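Local atomic coordinates of leucine aminopeptidase (Parabacteroides distasonis, PDB entry 3TC8), a protein that probably acts as a zinc-dependent exopeptidase of family M28, removing residues from the amino end of peptides, although a related glutaminyl cyclase activity is also possible. Residues D104-S109 / A158-T163. Numbering follows the deposited sequence.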
ATOM      1  N   ASP A 104       2.218  -0.925   8.296  1.00  7.51           N
ATOM      2  CA  ASP A 104       2.270  -0.282   9.594  1.00  7.98           C
ATOM      3  C   ASP A 104       1.181   0.757   9.755  1.00  8.19           C
ATOM      4  O   ASP A 104       0.632   1.290   8.772  1.00  9.67           O
ATOM      5  CB  ASP A 104       3.639   0.363   9.818  1.00  7.80           C
ATOM      6  CG  ASP A 104       3.959   1.462   8.814  1.00  8.39           C
ATOM      7  OD1 ASP A 104       3.829   1.219   7.598  1.00  8.82           O
ATOM      8  OD2 ASP A 104       4.365   2.563   9.276  1.00  9.36           O
ATOM      9  N   SER A 105       0.922   1.074  11.022  1.00  8.08           N
ATOM     10  CA  SER A 105       0.041   2.179  11.396  1.00  8.78           C
ATOM     11  C   SER A 105       0.853   3.279  12.056  1.00  8.37           C
ATOM     12  O   SER A 105       1.749   3.038  12.856  1.00  9.26           O
ATOM     13  CB  SER A 105      -0.984   1.675  12.466  1.00  9.60           C
ATOM     14  OG  SER A 105      -1.705   0.557  12.031  1.00  9.63           O
ATOM     15  N   ARG A 106       0.490   4.517  11.766  1.00  8.62           N
ATOM     16  CA  ARG A 106       1.165   5.665  12.348  1.00  8.39           C
ATOM     17  C   ARG A 106       0.979   5.690  13.868  1.00  8.72           C
ATOM     18  O   ARG A 106      -0.139   5.561  14.350  1.00  9.38           O
ATOM     19  CB  ARG A 106       0.627   6.936  11.699  1.00  8.36           C
ATOM     20  CG  ARG A 106       1.308   8.235  12.150  1.00  8.14           C
ATOM     21  CD  ARG A 106       1.333   9.241  11.033  1.00  8.65           C
ATOM     22  NE  ARG A 106       1.912  10.536  11.395  1.00  8.68           N
ATOM     23  CZ  ARG A 106       3.213  10.760  11.427  1.00  8.52           C
ATOM     24  NH1 ARG A 106       4.080   9.793  11.286  1.00  9.05           N
ATOM     25  NH2 ARG A 106       3.688  11.968  11.723  1.00  9.84           N
ATOM     26  N   PRO A 107       2.027   6.041  14.602  1.00  9.25           N
ATOM     27  CA  PRO A 107       1.929   6.117  16.074  1.00  9.20           C
ATOM     28  C   PRO A 107       1.314   7.407  16.620  1.00  9.09           C
ATOM     29  O   PRO A 107       1.197   7.553  17.824  1.00 10.55           O
ATOM     30  CB  PRO A 107       3.364   5.966  16.524  1.00  9.95           C
ATOM     31  CG  PRO A 107       4.168   6.542  15.402  1.00 10.63           C
ATOM     32  CD  PRO A 107       3.448   6.039  14.184  1.00  9.61           C
ATOM     33  N   TYR A 108       0.982   8.296  15.718  1.00  8.83           N
ATOM     34  CA  TYR A 108       0.479   9.619  16.013  1.00  9.23           C
ATOM     35  C   TYR A 108      -0.796   9.882  15.226  1.00  9.67           C
ATOM     36  O   TYR A 108      -1.048   9.253  14.202  1.00 10.86           O
ATOM     37  CB  TYR A 108       1.493  10.713  15.633  1.00  9.74           C
ATOM     38  CG  TYR A 108       2.908  10.454  16.044  1.00  9.72           C
ATOM     39  CD1 TYR A 108       3.256  10.209  17.362  1.00 11.31           C
ATOM     40  CD2 TYR A 108       3.914  10.390  15.098  1.00 10.70           C
ATOM     41  CE1 TYR A 108       4.566   9.968  17.717  1.00 12.89           C
ATOM     42  CE2 TYR A 108       5.250  10.117  15.435  1.00 12.84           C
ATOM     43  CZ  TYR A 108       5.545   9.894  16.748  1.00 12.82           C
ATOM     44  OH  TYR A 108       6.858   9.669  17.085  1.00 16.65           O
ATOM     45  N   SER A 109      -1.598  10.790  15.723  1.00  8.76           N
ATOM     46  CA  SER A 109      -2.758  11.342  15.009  1.00  9.66           C
ATOM     47  C   SER A 109      -2.559  12.848  14.883  1.00  9.21           C
ATOM     48  O   SER A 109      -3.304  13.645  15.427  1.00  9.73           O
ATOM     49  CB  SER A 109      -4.051  10.985  15.713  1.00 10.19           C
ATOM     50  OG  SER A 109      -4.163   9.586  15.870  1.00 10.13           O
ATOM     51  N   ALA A 158       7.054   0.365   8.313  1.00  8.86           N
ATOM     52  CA  ALA A 158       7.645   1.608   8.792  1.00  8.75           C
ATOM     53  C   ALA A 158       7.540   2.711   7.736  1.00  8.80           C
ATOM     54  O   ALA A 158       8.445   3.551   7.622  1.00  9.48           O
ATOM     55  CB  ALA A 158       9.051   1.387   9.267  1.00 10.48           C
ATOM     56  N   GLU A 159       6.412   2.789   7.043  1.00  9.22           N
ATOM     57  CA  GLU A 159       6.180   3.847   6.105  1.00  8.78           C
ATOM     58  C   GLU A 159       5.726   5.139   6.771  1.00  8.17           C
ATOM     59  O   GLU A 159       5.994   6.209   6.241  1.00  9.02           O
ATOM     60  CB  GLU A 159       5.145   3.403   5.061  1.00  9.80           C
ATOM     61  CG  GLU A 159       4.793   4.459   4.006  1.00 11.89           C
ATOM     62  CD  GLU A 159       3.796   5.526   4.386  1.00 15.67           C
ATOM     63  OE1 GLU A 159       2.960   5.239   5.278  1.00 15.83           O
ATOM     64  OE2 GLU A 159       3.869   6.652   3.773  1.00 22.78           O
ATOM     65  N   ASP A 160       4.985   4.983   7.870  1.00  8.14           N
ATOM     66  CA  ASP A 160       4.161   6.093   8.384  1.00  8.40           C
ATOM     67  C   ASP A 160       4.625   6.546   9.787  1.00  8.44           C
ATOM     68  O   ASP A 160       3.801   7.009  10.576  1.00  9.16           O
ATOM     69  CB  ASP A 160       2.684   5.717   8.384  1.00  9.27           C
ATOM     70  CG  ASP A 160       1.794   6.842   7.953  1.00 10.67           C
ATOM     71  OD1 ASP A 160       2.272   7.891   7.505  1.00 15.17           O
ATOM     72  OD2 ASP A 160       0.597   6.690   8.021  1.00 12.98           O
ATOM     73  N   TYR A 161       5.929   6.503  10.004  1.00  8.49           N
ATOM     74  CA  TYR A 161       6.585   6.903  11.259  1.00  9.20           C
ATOM     75  C   TYR A 161       7.444   8.158  11.021  1.00  8.89           C
ATOM     76  O   TYR A 161       8.383   8.421  11.763  1.00 10.35           O
ATOM     77  CB  TYR A 161       7.414   5.724  11.821  1.00  9.61           C
ATOM     78  CG  TYR A 161       7.469   5.570  13.332  1.00  9.95           C
ATOM     79  CD1 TYR A 161       8.113   6.502  14.170  1.00 10.82           C
ATOM     80  CD2 TYR A 161       6.950   4.435  13.940  1.00 10.41           C
ATOM     81  CE1 TYR A 161       8.190   6.269  15.521  1.00 12.35           C
ATOM     82  CE2 TYR A 161       7.069   4.190  15.295  1.00 11.29           C
ATOM     83  CZ  TYR A 161       7.701   5.135  16.074  1.00 12.25           C
ATOM     84  OH  TYR A 161       7.818   4.880  17.434  1.00 15.19           O
ATOM     85  N   GLY A 162       7.099   8.960  10.031  1.00  8.76           N
ATOM     86  CA  GLY A 162       7.833  10.176   9.736  1.00  9.13           C
ATOM     87  C   GLY A 162       7.535  11.283  10.717  1.00  9.35           C
ATOM     88  O   GLY A 162       6.610  11.213  11.535  1.00  9.65           O
ATOM     89  N   THR A 163       8.349  12.326  10.646  1.00  9.23           N
ATOM     90  CA  THR A 163       8.287  13.456  11.571  1.00  9.46           C
ATOM     91  C   THR A 163       6.856  13.960  11.693  1.00  9.57           C
ATOM     92  O   THR A 163       6.237  14.322  10.680  1.00 10.07           O
ATOM     93  CB  THR A 163       9.167  14.609  11.068  1.00  9.52           C
ATOM     94  OG1 THR A 163      10.492  14.106  10.861  1.00 10.35           O
ATOM     95  CG2 THR A 163       9.170  15.767  12.069  1.00 11.67           C
TER
HETATM   96  O   HOH W   1      -0.849   4.661   9.122  1.00 12.24           O
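Asp104 and Arg106 grip the backbone of 158-163 where two loops, following neighbouring parallel strands 96-102 and 150-156, meet beside the zinc site in the phosphorylase/hydrolase-like alpha/beta fold of this M28-family peptidase. The buried part is tight. Asp104 takes Asp160 N on the syn lone pair of OD2 (2.9 Å), while Glu159 N meets OD1 from above the carboxylate plane; OD1 is also hydrogen-bonded to His102 ND1. Arg106 sends CG anti to its backbone N (chi1 -176°), and the alkyl chain passes over Asp160 O before NH1 bonds that oxygen at 2.9 Å. NH1 and NH2 then close end-on around Gly162 O, which like Asp160 O lies in the guanidinium plane, and NE forms a salt bridge with Asp110. An alanine at Arg106 would probably leave the carbonyls of Asp160 and Gly162 without these donors. Pro107 CG adds a close CH-pi contact, 3.7 Å from the centroid of the Tyr161 ring. Looser is the partly exposed side, where Tyr108 OH, hydrogen-bonded to Tyr75 OH, comes no nearer to Tyr161 than 4.0 Å, at CE1. Asp160, a zinc ligand with Asp127 and His281, accepts at OD2 a 2.7 Å bond from a water that in turn accepts from Arg106 N.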